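Local coordinates for protein lectin (Pleurotus ostreatus, PDB 6T0Q) that binds calcium ions and, as a mushroom lectin, recognises carbohydrates, N-acetylgalactosamine among them, at residues Ala28-Ser33 with Gly126-Ile131; Tyr83-Arg88 with Pro107-Phe112; Phe218-Asn223 with Ala308-Ile313. All blocks are in the same frame, centred on the assembly; numbering follows the deposited sequence.

How the contacts relate
Contacts 1 and 2 belong to the same half of the chain; contact 3 lies in the other half, its centre about 36 Å from that of contact 1. Contact 1 is buried and joins a loop to a strand, largely through serine hydroxyls. Contact 2 is partly buried. It ties a hairpin turn to the neighbouring strand with asparagine amides, and a tryptophan of its strand packs against a bound N-acetylglucosamine. The two meet across facing sheets, where Ile131 CG2 packs on Phe112 CE2 at 3.7 Å. Contact 3, also partly buried, is a regular antiparallel strand pair that runs from an aromatic interior to a lysine-serine pair at the surface.

Contact 1: residues Ala28-Ser33 with Gly126-Ile131; sequences ALLSTS and GIMASI. Unlike the reference sequence in segment 28-33: Ser31 (reference Asn), Thr32 (reference Ala).
The loop 28-33 passes over strand 126-131 without pairing to it, and the backbones come closest at Leu30 and Ser130, with 5.7 Å between their CA atoms. A type I beta turn from Leu30 to Ser33 folds the loop back on itself. It is closed by a bond from Ser33 N to Leu30 O. Two serine hydroxyls, one from each side, then join the segments. Ser130 OG gives its proton to Leu29 O at a short 2.5 Å. It approaches somewhat out of the plane of that carbonyl, tilted by 27°. Ser33 works in the reverse sense. Its OG is anti to the backbone N (chi1 -176°), which swings the hydroxyl over the strand. There it donates to Ala129 O at 2.7 Å, coming from above the carbonyl plane, 57° out of it. Both bonds thus use backbone oxygens as acceptors. Strand 126-135 is an inner strand of a four-stranded antiparallel sheet in a beta sandwich. Met128 and Ser130 point to the loop, whereas Ile131 points the other way, to the facing sheet. The loop therefore covers the outer side of this sheet. The apolar part of the contact lies beside the hydroxyls. Leu30 reaches CD2 to within 4.1 Å of Met128 CG, and its CD1 faces the sulfur. Met128 is bent at its last torsion, and this brings its CE to 3.5 Å from Ser33 O. Its CG also sits close under the serine, 3.3 Å from Ser33 OG. Beyond the two segments, Leu30 is covered by Tyr179, Pro187 and Leu189, and Val144 of strand 140-144 packs on Ser33 and Ser130.

Contact 2: residues Tyr83-Arg88 with Pro107-Phe112; sequences YVNGVR and PTWNLF. With NAG (2-acetamido-2-deoxy-beta-D-glucopyranose), chain E.
Asn85 and Asn110 both have CG beside the backbone N and anti to the carbonyl carbon (chi1 -65° and -68°), and this brings their amides together. The two planes are turned 40° apart. Asn85 ND2 donates to Asn110 OD1 at 2.9 Å, in the carbonyl plane and on a lone pair. The same oxygen also accepts from Gln106 N. The other branch of Asn85 is used as well: its OD1 takes the N-H of Leu111 at 2.9 Å. That donor stands above the carbonyl plane, yet the bond is nearly straight. Asn85 N in turn donates to Leu111 O at 2.8 Å, so backbone and side chain together grip both backbone polar groups of Leu111. Asn85 and Gly86 are the central residues of a type I' turn, the tight turn of a two-residue beta hairpin. It joins strands 79-84 and 87-94. Water 1 bridges Gly86 N and Leu111 O. Val84 and Phe112 form an antiparallel non-hydrogen-bonded pair. Their side chains lie side by side, with Val84 CG2 3.9 Å from Phe112 CD2. On strand 109-118, an N-acetylglucosamine lies over one face of the Trp109 ring. NAG N2 is 3.5 Å from Trp109 CE3. Asn58 and Thr60 also line this site; their spacing is that of an N-glycosylation sequon, so the sugar is probably N-linked to Asn58.

Contact 3: residues Phe218-Asn223 with Ala308-Ile313; sequences FRKTVN and ASWKAI
Lys220 lays its CB over the six-membered ring of Trp310, and this is the tightly packed part of the contact. CB stands 3.3 Å from the ring centroid and only 11° off the ring normal, a close CH-pi contact. The two side chains cross at about a right angle. Beside them, Phe218 CD2 touches Ala312 CB at 3.6 Å, and Phe218 CB approaches the tryptophan ring obliquely. Val304 and Ile292 cover Trp310 from other strands, and its indole NE1 is satisfied by Val305 O. The backbones are held firmly here. Arg219 and Lys311 form an antiparallel hydrogen-bonded pair, with Arg219 N donating to Lys311 O at 2.8 Å and Lys311 N donating back to Arg219 O at 2.9 Å. Phe218 CA also lies 3.1 Å from Lys311 O in a CA-H...O contact.

The solvent side is looser. Lys220 bends at chi2 (73°), and the rest of its chain runs extended past the indole. Its NZ there donates to Ser309 OG at 2.8 Å. That hydroxyl has a second partner in Asp307, whose charge would probably favour the nearby ammonium. Lys311 turns its end away from strand 218-222. Arg219, on the same face as Lys311, is by contrast buried: its guanidinium makes a salt bridge with Glu327 and hydrogen bonds to the carbonyls of Phe320, Pro322 and Pro323.

Strand 311-313 lies between strands 214-222 and 331-338 of an antiparallel sheet. The side chains of Phe218 and Trp310 pack against Val288 and Ile292 of strand 287-296 in the facing sheet, an arrangement typical of the hydrophobic interior of a beta sandwich.

Contact 1: residues Ala28-Ser33 with Gly126-Ile131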
ATOM      1  N   ALA A  28      24.815 -13.689  12.629  1.00 22.95           N
ATOM      2  CA  ALA A  28      24.694 -14.375  13.908  1.00 23.76           C
ATOM      3  C   ALA A  28      25.695 -15.523  13.935  1.00 25.44           C
ATOM      4  O   ALA A  28      25.845 -16.244  12.947  1.00 24.31           O
ATOM      5  CB  ALA A  28      23.269 -14.895  14.117  1.00 17.36           C
ATOM      6  N   LEU A  29      26.410 -15.668  15.046  1.00 19.76           N
ATOM      7  CA  LEU A  29      27.465 -16.664  15.182  1.00 19.75           C
ATOM      8  C   LEU A  29      27.093 -17.676  16.257  1.00 21.58           C
ATOM      9  O   LEU A  29      26.420 -17.341  17.233  1.00 19.07           O
ATOM     10  CB  LEU A  29      28.796 -16.003  15.556  1.00 19.06           C
ATOM     11  CG  LEU A  29      29.186 -14.817  14.671  1.00 25.29           C
ATOM     12  CD1 LEU A  29      30.355 -14.043  15.297  1.00 31.92           C
ATOM     13  CD2 LEU A  29      29.531 -15.309  13.270  1.00 22.79           C
ATOM     14  N   LEU A  30      27.579 -18.903  16.097  1.00 20.82           N
ATOM     15  CA  LEU A  30      27.321 -19.977  17.049  1.00 23.06           C
ATOM     16  C   LEU A  30      28.421 -20.124  18.091  1.00 24.23           C
ATOM     17  O   LEU A  30      28.301 -20.974  18.981  1.00 19.78           O
ATOM     18  CB  LEU A  30      27.144 -21.299  16.299  1.00 17.70           C
ATOM     19  CG  LEU A  30      25.859 -21.420  15.470  1.00 20.33           C
ATOM     20  CD1 LEU A  30      25.884 -22.748  14.737  1.00 20.72           C
ATOM     21  CD2 LEU A  30      24.628 -21.316  16.367  1.00 16.76           C
ATOM     22  N   SER A  31      29.470 -19.298  18.006  1.00 22.29           N
ATOM     23  CA  SER A  31      30.693 -19.510  18.787  1.00 23.51           C
ATOM     24  C   SER A  31      30.432 -19.529  20.287  1.00 24.97           C
ATOM     25  O   SER A  31      31.117 -20.244  21.029  1.00 25.65           O
ATOM     26  CB  SER A  31      31.716 -18.416  18.463  1.00 31.37           C
ATOM     27  OG  SER A  31      31.926 -18.335  17.060  1.00 45.35           O
ATOM     28  N   THR A  32      29.484 -18.723  20.767  1.00 18.67           N
ATOM     29  CA  THR A  32      29.213 -18.668  22.197  1.00 23.36           C
ATOM     30  C   THR A  32      28.038 -19.543  22.607  1.00 24.05           C
ATOM     31  O   THR A  32      27.658 -19.546  23.782  1.00 23.74           O
ATOM     32  CB  THR A  32      28.965 -17.227  22.642  1.00 28.93           C
ATOM     33  OG1 THR A  32      27.760 -16.742  22.045  1.00 35.17           O
ATOM     34  CG2 THR A  32      30.130 -16.336  22.224  1.00 38.29           C
ATOM     35  N   SER A  33      27.469 -20.302  21.680  1.00 17.61           N
ATOM     36  CA  SER A  33      26.268 -21.057  21.996  1.00 18.75           C
ATOM     37  C   SER A  33      26.616 -22.424  22.577  1.00 22.99           C
ATOM     38  O   SER A  33      27.731 -22.929  22.415  1.00 22.67           O
ATOM     39  CB  SER A  33      25.399 -21.214  20.740  1.00 19.55           C
ATOM     40  OG  SER A  33      24.184 -21.875  21.060  1.00 26.93           O
ATOM     41  N   GLY A 126      20.699 -33.227  20.970  1.00 19.94           N
ATOM     42  CA  GLY A 126      21.000 -31.859  21.352  1.00 21.69           C
ATOM     43  C   GLY A 126      20.423 -30.826  20.411  1.00 23.01           C
ATOM     44  O   GLY A 126      20.186 -31.111  19.231  1.00 21.01           O
ATOM     45  N   ILE A 127      20.165 -29.627  20.924  1.00 17.75           N
ATOM     46  CA  ILE A 127      19.817 -28.494  20.080  1.00 16.68           C
ATOM     47  C   ILE A 127      20.752 -27.350  20.434  1.00 19.90           C
ATOM     48  O   ILE A 127      21.204 -27.215  21.578  1.00 18.85           O
ATOM     49  CB  ILE A 127      18.335 -28.053  20.219  1.00 24.14           C
ATOM     50  CG1 ILE A 127      18.034 -27.633  21.644  1.00 30.13           C
ATOM     51  CG2 ILE A 127      17.368 -29.164  19.741  1.00 25.83           C
ATOM     52  CD1 ILE A 127      16.761 -26.818  21.777  1.00 36.88           C
ATOM     53  N   MET A 128      21.038 -26.520  19.441  1.00 18.33           N
ATOM     54  CA  MET A 128      21.905 -25.368  19.609  1.00 19.42           C
ATOM     55  C   MET A 128      21.339 -24.228  18.782  1.00 19.54           C
ATOM     56  O   MET A 128      20.931 -24.437  17.639  1.00 21.22           O
ATOM     57  CB  MET A 128      23.343 -25.673  19.162  1.00 18.33           C
ATOM     58  CG  MET A 128      24.198 -24.411  18.947  1.00 22.39           C
ATOM     59  SD  MET A 128      25.873 -24.755  18.348  1.00 24.35           S
ATOM     60  CE  MET A 128      26.675 -25.156  19.886  1.00 19.45           C
ATOM     61  N   ALA A 129      21.295 -23.028  19.362  1.00 17.82           N
ATOM     62  CA  ALA A 129      20.824 -21.873  18.617  1.00 20.10           C
ATOM     63  C   ALA A 129      21.531 -20.619  19.111  1.00 22.11           C
ATOM     64  O   ALA A 129      21.932 -20.535  20.272  1.00 18.89           O
ATOM     65  CB  ALA A 129      19.305 -21.698  18.736  1.00 17.30           C
ATOM     66  N   SER A 130      21.719 -19.671  18.192  1.00 19.06           N
ATOM     67  CA  SER A 130      22.027 -18.282  18.500  1.00 18.93           C
ATOM     68  C   SER A 130      20.890 -17.413  17.998  1.00 20.12           C
ATOM     69  O   SER A 130      20.387 -17.612  16.887  1.00 19.56           O
ATOM     70  CB  SER A 130      23.335 -17.785  17.844  1.00 24.37           C
ATOM     71  OG  SER A 130      24.462 -18.165  18.613  1.00 37.37           O
ATOM     72  N   ILE A 131      20.531 -16.427  18.802  1.00 18.36           N
ATOM     73  CA  ILE A 131      19.464 -15.483  18.496  1.00 20.50           C
ATOM     74  C   ILE A 131      20.095 -14.101  18.567  1.00 22.17           C
ATOM     75  O   ILE A 131      20.354 -13.588  19.662  1.00 20.59           O
ATOM     76  CB  ILE A 131      18.297 -15.618  19.480  1.00 20.72           C
ATOM     77  CG1 ILE A 131      17.820 -17.075  19.526  1.00 19.46           C
ATOM     78  CG2 ILE A 131      17.170 -14.642  19.133  1.00 21.84           C
ATOM     79  CD1 ILE A 131      17.044 -17.401  20.799  1.00 21.00           C
TER

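Contact 2: residues Tyr83-Arg88 with Pro107-Phe112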
ATOM      1  N   TYR A  83       9.888 -22.063  17.500  1.00 21.90           N
ATOM      2  CA  TYR A  83       8.732 -21.198  17.717  1.00 23.74           C
ATOM      3  C   TYR A  83       9.162 -19.870  18.328  1.00 26.27           C
ATOM      4  O   TYR A  83      10.061 -19.827  19.174  1.00 21.90           O
ATOM      5  CB  TYR A  83       7.717 -21.837  18.657  1.00 22.30           C
ATOM      6  CG  TYR A  83       7.154 -23.165  18.207  1.00 25.24           C
ATOM      7  CD1 TYR A  83       7.783 -24.357  18.547  1.00 25.95           C
ATOM      8  CD2 TYR A  83       5.971 -23.227  17.484  1.00 25.65           C
ATOM      9  CE1 TYR A  83       7.264 -25.574  18.161  1.00 27.03           C
ATOM     10  CE2 TYR A  83       5.437 -24.447  17.094  1.00 31.42           C
ATOM     11  CZ  TYR A  83       6.089 -25.612  17.442  1.00 31.34           C
ATOM     12  OH  TYR A  83       5.579 -26.824  17.061  1.00 37.62           O
ATOM     13  N   VAL A  84       8.489 -18.788  17.936  1.00 21.27           N
ATOM     14  CA  VAL A  84       8.725 -17.483  18.542  1.00 19.81           C
ATOM     15  C   VAL A  84       7.380 -16.884  18.932  1.00 25.29           C
ATOM     16  O   VAL A  84       6.522 -16.657  18.069  1.00 24.55           O
ATOM     17  CB  VAL A  84       9.500 -16.540  17.610  1.00 19.92           C
ATOM     18  CG1 VAL A  84       9.687 -15.180  18.287  1.00 25.09           C
ATOM     19  CG2 VAL A  84      10.878 -17.158  17.266  1.00 21.78           C
ATOM     20  N   ASN A  85       7.194 -16.645  20.232  1.00 24.52           N
ATOM     21  CA  ASN A  85       5.946 -16.103  20.768  1.00 28.57           C
ATOM     22  C   ASN A  85       4.749 -16.919  20.295  1.00 32.43           C
ATOM     23  O   ASN A  85       3.706 -16.378  19.928  1.00 28.99           O
ATOM     24  CB  ASN A  85       5.794 -14.626  20.401  1.00 26.12           C
ATOM     25  CG  ASN A  85       6.854 -13.774  21.051  1.00 24.36           C
ATOM     26  OD1 ASN A  85       7.161 -13.963  22.232  1.00 22.98           O
ATOM     27  ND2 ASN A  85       7.449 -12.855  20.287  1.00 20.80           N
ATOM     28  N   GLY A  86       4.916 -18.243  20.277  1.00 27.65           N
ATOM     29  CA  GLY A  86       3.854 -19.162  19.938  1.00 29.83           C
ATOM     30  C   GLY A  86       3.674 -19.434  18.463  1.00 29.43           C
ATOM     31  O   GLY A  86       2.818 -20.249  18.104  1.00 32.52           O
ATOM     32  N   VAL A  87       4.446 -18.787  17.596  1.00 25.92           N
ATOM     33  CA  VAL A  87       4.315 -18.940  16.150  1.00 26.32           C
ATOM     34  C   VAL A  87       5.439 -19.831  15.648  1.00 24.86           C
ATOM     35  O   VAL A  87       6.616 -19.570  15.934  1.00 23.92           O
ATOM     36  CB  VAL A  87       4.347 -17.571  15.447  1.00 24.63           C
ATOM     37  CG1 VAL A  87       4.253 -17.741  13.928  1.00 26.34           C
ATOM     38  CG2 VAL A  87       3.222 -16.670  15.973  1.00 28.83           C
ATOM     39  N   ARG A  88       5.093 -20.877  14.896  1.00 23.99           N
ATOM     40  CA  ARG A  88       6.123 -21.724  14.298  1.00 25.90           C
ATOM     41  C   ARG A  88       6.845 -20.958  13.195  1.00 29.31           C
ATOM     42  O   ARG A  88       6.213 -20.493  12.243  1.00 28.92           O
ATOM     43  CB  ARG A  88       5.526 -23.010  13.732  1.00 26.35           C
ATOM     44  CG  ARG A  88       6.591 -23.932  13.125  1.00 26.50           C
ATOM     45  CD  ARG A  88       5.964 -25.139  12.431  1.00 37.14           C
ATOM     46  NE  ARG A  88       5.107 -24.714  11.328  1.00 49.61           N
ATOM     47  CZ  ARG A  88       4.126 -25.450  10.812  1.00 62.90           C
ATOM     48  NH1 ARG A  88       3.878 -26.662  11.293  1.00 65.73           N
ATOM     49  NH2 ARG A  88       3.392 -24.971   9.815  1.00 66.13           N
ATOM     50  N   PRO A 107       8.470  -5.893  21.617  1.00 31.66           N
ATOM     51  CA  PRO A 107       9.443  -4.881  22.067  1.00 34.07           C
ATOM     52  C   PRO A 107      10.153  -5.191  23.383  1.00 31.40           C
ATOM     53  O   PRO A 107      11.332  -4.837  23.514  1.00 30.28           O
ATOM     54  CB  PRO A 107       8.591  -3.606  22.179  1.00 40.47           C
ATOM     55  CG  PRO A 107       7.171  -4.091  22.240  1.00 41.74           C
ATOM     56  CD  PRO A 107       7.137  -5.313  21.389  1.00 36.23           C
ATOM     57  N   THR A 108       9.509  -5.817  24.373  1.00 28.28           N
ATOM     58  CA  THR A 108      10.146  -5.903  25.688  1.00 31.21           C
ATOM     59  C   THR A 108      10.496  -7.314  26.159  1.00 37.76           C
ATOM     60  O   THR A 108      11.402  -7.461  26.995  1.00 39.17           O
ATOM     61  CB  THR A 108       9.264  -5.235  26.758  1.00 38.63           C
ATOM     62  OG1 THR A 108       8.030  -5.949  26.879  1.00 37.61           O
ATOM     63  CG2 THR A 108       8.973  -3.789  26.375  1.00 42.15           C
ATOM     64  N   TRP A 109       9.796  -8.343  25.694  1.00 28.49           N
ATOM     65  CA  TRP A 109      10.149  -9.716  26.033  1.00 31.21           C
ATOM     66  C   TRP A 109       9.716 -10.616  24.888  1.00 30.41           C
ATOM     67  O   TRP A 109       8.776 -10.293  24.157  1.00 27.00           O
ATOM     68  CB  TRP A 109       9.505 -10.189  27.353  1.00 28.64           C
ATOM     69  CG  TRP A 109       7.985 -10.200  27.350  1.00 27.90           C
ATOM     70  CD1 TRP A 109       7.160  -9.221  27.834  1.00 32.83           C
ATOM     71  CD2 TRP A 109       7.119 -11.245  26.868  1.00 26.59           C
ATOM     72  NE1 TRP A 109       5.845  -9.581  27.665  1.00 34.16           N
ATOM     73  CE2 TRP A 109       5.790 -10.817  27.078  1.00 33.95           C
ATOM     74  CE3 TRP A 109       7.340 -12.492  26.268  1.00 29.81           C
ATOM     75  CZ2 TRP A 109       4.681 -11.590  26.710  1.00 35.41           C
ATOM     76  CZ3 TRP A 109       6.234 -13.261  25.896  1.00 26.73           C
ATOM     77  CH2 TRP A 109       4.921 -12.806  26.124  1.00 30.94           C
ATOM     78  N   ASN A 110      10.410 -11.746  24.732  1.00 25.70           N
ATOM     79  CA  ASN A 110      10.088 -12.685  23.664  1.00 23.65           C
ATOM     80  C   ASN A 110      10.285 -14.114  24.146  1.00 24.79           C
ATOM     81  O   ASN A 110      11.313 -14.436  24.753  1.00 24.69           O
ATOM     82  CB  ASN A 110      10.939 -12.410  22.419  1.00 28.01           C
ATOM     83  CG  ASN A 110      10.579 -11.094  21.763  1.00 24.38           C
ATOM     84  OD1 ASN A 110       9.599 -11.012  21.028  1.00 24.15           O
ATOM     85  ND2 ASN A 110      11.352 -10.048  22.048  1.00 25.04           N
ATOM     86  N   LEU A 111       9.299 -14.966  23.868  1.00 23.82           N
ATOM     87  CA  LEU A 111       9.342 -16.370  24.260  1.00 26.18           C
ATOM     88  C   LEU A 111       9.847 -17.198  23.084  1.00 29.12           C
ATOM     89  O   LEU A 111       9.170 -17.307  22.055  1.00 23.25           O
ATOM     90  CB  LEU A 111       7.967 -16.859  24.707  1.00 28.48           C
ATOM     91  CG  LEU A 111       7.978 -18.347  25.062  1.00 30.87           C
ATOM     92  CD1 LEU A 111       8.782 -18.592  26.352  1.00 26.12           C
ATOM     93  CD2 LEU A 111       6.558 -18.860  25.193  1.00 36.81           C
ATOM     94  N   PHE A 112      11.029 -17.793  23.241  1.00 23.53           N
ATOM     95  CA  PHE A 112      11.573 -18.704  22.244  1.00 21.69           C
ATOM     96  C   PHE A 112      11.328 -20.134  22.708  1.00 29.02           C
ATOM     97  O   PHE A 112      11.545 -20.456  23.880  1.00 24.53           O
ATOM     98  CB  PHE A 112      13.061 -18.431  22.022  1.00 21.10           C
ATOM     99  CG  PHE A 112      13.334 -17.035  21.532  1.00 23.47           C
ATOM    100  CD1 PHE A 112      13.491 -15.983  22.430  1.00 24.50           C
ATOM    101  CD2 PHE A 112      13.373 -16.763  20.172  1.00 22.52           C
ATOM    102  CE1 PHE A 112      13.706 -14.689  21.983  1.00 24.67           C
ATOM    103  CE2 PHE A 112      13.591 -15.465  19.716  1.00 23.81           C
ATOM    104  CZ  PHE A 112      13.758 -14.432  20.621  1.00 24.49           C
TER
HETATM  105  C1  NAG E 402       8.559 -12.718  30.241  1.00 35.61           C
HETATM  106  C2  NAG E 402       7.081 -13.018  30.496  1.00 36.89           C
HETATM  107  C3  NAG E 402       6.278 -11.719  30.620  1.00 37.26           C
HETATM  108  C4  NAG E 402       6.886 -10.788  31.664  1.00 44.68           C
HETATM  109  C5  NAG E 402       8.371 -10.584  31.355  1.00 43.33           C
HETATM  110  C6  NAG E 402       9.094  -9.764  32.398  1.00 42.78           C
HETATM  111  C7  NAG E 402       6.319 -15.169  29.602  1.00 41.52           C
HETATM  112  C8  NAG E 402       5.763 -15.896  28.411  1.00 34.81           C
HETATM  113  N2  NAG E 402       6.536 -13.860  29.443  1.00 33.32           N
HETATM  114  O3  NAG E 402       4.941 -12.056  30.967  1.00 36.56           O
HETATM  115  O5  NAG E 402       9.057 -11.849  31.272  1.00 36.60           O
HETATM  116  O6  NAG E 402       9.393 -10.548  33.544  1.00 46.01           O
HETATM  117  O7  NAG E 402       6.572 -15.743  30.654  1.00 49.19           O
HETATM  118  O   HOH W   1       7.223 -19.586  21.317  1.00 22.63           O

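Contact 3: residues Phe218-Asn223 with Ala308-Ile313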
ATOM      1  N   PHE A 218      16.003  -0.832 -11.829  1.00 23.38           N
ATOM      2  CA  PHE A 218      15.099  -1.932 -11.512  1.00 22.39           C
ATOM      3  C   PHE A 218      14.334  -1.588 -10.243  1.00 25.80           C
ATOM      4  O   PHE A 218      14.904  -1.016  -9.311  1.00 26.27           O
ATOM      5  CB  PHE A 218      15.873  -3.245 -11.315  1.00 21.94           C
ATOM      6  CG  PHE A 218      16.743  -3.607 -12.490  1.00 20.66           C
ATOM      7  CD1 PHE A 218      18.035  -3.117 -12.589  1.00 21.86           C
ATOM      8  CD2 PHE A 218      16.254  -4.412 -13.507  1.00 19.60           C
ATOM      9  CE1 PHE A 218      18.836  -3.433 -13.678  1.00 22.88           C
ATOM     10  CE2 PHE A 218      17.041  -4.728 -14.606  1.00 24.43           C
ATOM     11  CZ  PHE A 218      18.340  -4.243 -14.689  1.00 26.18           C
ATOM     12  N   ARG A 219      13.045  -1.939 -10.208  1.00 21.57           N
ATOM     13  CA  ARG A 219      12.176  -1.592  -9.089  1.00 21.23           C
ATOM     14  C   ARG A 219      11.290  -2.766  -8.710  1.00 23.89           C
ATOM     15  O   ARG A 219      10.770  -3.471  -9.580  1.00 24.39           O
ATOM     16  CB  ARG A 219      11.274  -0.390  -9.418  1.00 21.71           C
ATOM     17  CG  ARG A 219      11.988   0.945  -9.494  1.00 24.78           C
ATOM     18  CD  ARG A 219      11.042   2.032 -10.013  1.00 27.82           C
ATOM     19  NE  ARG A 219       9.852   2.185  -9.171  1.00 25.79           N
ATOM     20  CZ  ARG A 219       9.781   2.980  -8.108  1.00 27.70           C
ATOM     21  NH1 ARG A 219      10.837   3.704  -7.738  1.00 22.91           N
ATOM     22  NH2 ARG A 219       8.651   3.053  -7.415  1.00 32.78           N
ATOM     23  N   LYS A 220      11.097  -2.950  -7.408  1.00 24.03           N
ATOM     24  CA  LYS A 220      10.150  -3.927  -6.884  1.00 27.95           C
ATOM     25  C   LYS A 220       9.496  -3.352  -5.636  1.00 27.21           C
ATOM     26  O   LYS A 220      10.191  -2.890  -4.725  1.00 22.87           O
ATOM     27  CB  LYS A 220      10.837  -5.260  -6.564  1.00 25.74           C
ATOM     28  CG  LYS A 220       9.927  -6.304  -5.911  1.00 27.46           C
ATOM     29  CD  LYS A 220       8.935  -6.908  -6.907  1.00 29.14           C
ATOM     30  CE  LYS A 220       8.079  -7.965  -6.214  1.00 30.85           C
ATOM     31  NZ  LYS A 220       7.067  -8.535  -7.127  1.00 27.54           N
ATOM     32  N   THR A 221       8.168  -3.376  -5.598  1.00 23.79           N
ATOM     33  CA  THR A 221       7.407  -2.892  -4.455  1.00 24.89           C
ATOM     34  C   THR A 221       6.723  -4.055  -3.750  1.00 25.28           C
ATOM     35  O   THR A 221       6.165  -4.941  -4.398  1.00 23.29           O
ATOM     36  CB  THR A 221       6.355  -1.870  -4.898  1.00 31.30           C
ATOM     37  OG1 THR A 221       7.022  -0.737  -5.455  1.00 29.01           O
ATOM     38  CG2 THR A 221       5.491  -1.416  -3.712  1.00 28.11           C
ATOM     39  N   VAL A 222       6.769  -4.055  -2.424  1.00 23.63           N
ATOM     40  CA  VAL A 222       5.982  -4.981  -1.619  1.00 22.07           C
ATOM     41  C   VAL A 222       4.990  -4.150  -0.817  1.00 21.64           C
ATOM     42  O   VAL A 222       5.381  -3.196  -0.135  1.00 24.15           O
ATOM     43  CB  VAL A 222       6.870  -5.847  -0.702  1.00 23.19           C
ATOM     44  CG1 VAL A 222       6.012  -6.814   0.115  1.00 22.34           C
ATOM     45  CG2 VAL A 222       7.894  -6.628  -1.551  1.00 21.80           C
ATOM     46  N   ASN A 223       3.706  -4.500  -0.909  1.00 21.13           N
ATOM     47  CA  ASN A 223       2.679  -3.678  -0.257  1.00 23.63           C
ATOM     48  C   ASN A 223       1.564  -4.620   0.202  1.00 26.65           C
ATOM     49  O   ASN A 223       0.556  -4.812  -0.473  1.00 30.81           O
ATOM     50  CB  ASN A 223       2.171  -2.584  -1.201  1.00 19.86           C
ATOM     51  CG  ASN A 223       0.982  -1.805  -0.645  1.00 24.46           C
ATOM     52  OD1 ASN A 223       0.090  -1.416  -1.403  1.00 26.71           O
ATOM     53  ND2 ASN A 223       0.969  -1.562   0.665  1.00 21.88           N
ATOM     54  N   ALA A 308      10.920 -11.719 -13.366  1.00 22.91           N
ATOM     55  CA  ALA A 308      10.240 -10.858 -14.336  1.00 27.03           C
ATOM     56  C   ALA A 308       9.153  -9.988 -13.719  1.00 29.88           C
ATOM     57  O   ALA A 308       8.578  -9.153 -14.431  1.00 29.23           O
ATOM     58  CB  ALA A 308       9.650 -11.704 -15.471  1.00 30.55           C
ATOM     59  N   SER A 309       8.856 -10.136 -12.423  1.00 26.27           N
ATOM     60  CA  SER A 309       7.901  -9.238 -11.786  1.00 26.46           C
ATOM     61  C   SER A 309       8.523  -7.902 -11.414  1.00 30.61           C
ATOM     62  O   SER A 309       7.794  -6.978 -11.053  1.00 27.45           O
ATOM     63  CB  SER A 309       7.289  -9.884 -10.536  1.00 31.35           C
ATOM     64  OG  SER A 309       8.172  -9.815  -9.421  1.00 29.30           O
ATOM     65  N   TRP A 310       9.843  -7.775 -11.499  1.00 22.47           N
ATOM     66  CA  TRP A 310      10.488  -6.486 -11.308  1.00 22.96           C
ATOM     67  C   TRP A 310      10.272  -5.614 -12.542  1.00 21.80           C
ATOM     68  O   TRP A 310      10.207  -6.112 -13.663  1.00 25.64           O
ATOM     69  CB  TRP A 310      11.987  -6.674 -11.052  1.00 23.72           C
ATOM     70  CG  TRP A 310      12.303  -7.251  -9.684  1.00 20.62           C
ATOM     71  CD1 TRP A 310      11.863  -8.435  -9.163  1.00 22.55           C
ATOM     72  CD2 TRP A 310      13.124  -6.650  -8.677  1.00 18.60           C
ATOM     73  NE1 TRP A 310      12.367  -8.610  -7.882  1.00 19.90           N
ATOM     74  CE2 TRP A 310      13.146  -7.528  -7.568  1.00 20.80           C
ATOM     75  CE3 TRP A 310      13.838  -5.444  -8.598  1.00 23.40           C
ATOM     76  CZ2 TRP A 310      13.861  -7.240  -6.402  1.00 21.44           C
ATOM     77  CZ3 TRP A 310      14.548  -5.163  -7.440  1.00 24.97           C
ATOM     78  CH2 TRP A 310      14.555  -6.056  -6.360  1.00 23.92           C
ATOM     79  N   LYS A 311      10.150  -4.307 -12.327  1.00 23.90           N
ATOM     80  CA  LYS A 311      10.125  -3.361 -13.437  1.00 26.54           C
ATOM     81  C   LYS A 311      11.541  -2.878 -13.729  1.00 27.18           C
ATOM     82  O   LYS A 311      12.386  -2.811 -12.836  1.00 27.09           O
ATOM     83  CB  LYS A 311       9.220  -2.165 -13.126  1.00 30.68           C
ATOM     84  CG  LYS A 311       7.771  -2.540 -12.837  1.00 39.23           C
ATOM     85  CD  LYS A 311       7.258  -3.528 -13.863  1.00 52.07           C
ATOM     86  CE  LYS A 311       6.102  -2.973 -14.668  1.00 62.08           C
ATOM     87  NZ  LYS A 311       5.699  -3.953 -15.716  1.00 65.92           N
ATOM     88  N   ALA A 312      11.789  -2.533 -14.991  1.00 22.19           N
ATOM     89  CA  ALA A 312      13.123  -2.183 -15.458  1.00 23.31           C
ATOM     90  C   ALA A 312      13.019  -1.089 -16.516  1.00 27.45           C
ATOM     91  O   ALA A 312      12.003  -0.977 -17.201  1.00 27.25           O
ATOM     92  CB  ALA A 312      13.842  -3.411 -16.041  1.00 24.55           C
ATOM     93  N   ILE A 313      14.078  -0.292 -16.658  1.00 26.75           N
ATOM     94  CA  ILE A 313      14.094   0.768 -17.665  1.00 30.46           C
ATOM     95  C   ILE A 313      15.534   1.004 -18.107  1.00 29.82           C
ATOM     96  O   ILE A 313      16.465   0.897 -17.306  1.00 27.68           O
ATOM     97  CB  ILE A 313      13.426   2.059 -17.130  1.00 30.32           C
ATOM     98  CG1 ILE A 313      12.977   2.952 -18.292  1.00 31.95           C
ATOM     99  CG2 ILE A 313      14.354   2.816 -16.186  1.00 31.28           C
ATOM    100  CD1 ILE A 313      12.122   4.132 -17.858  1.00 36.31           C
TER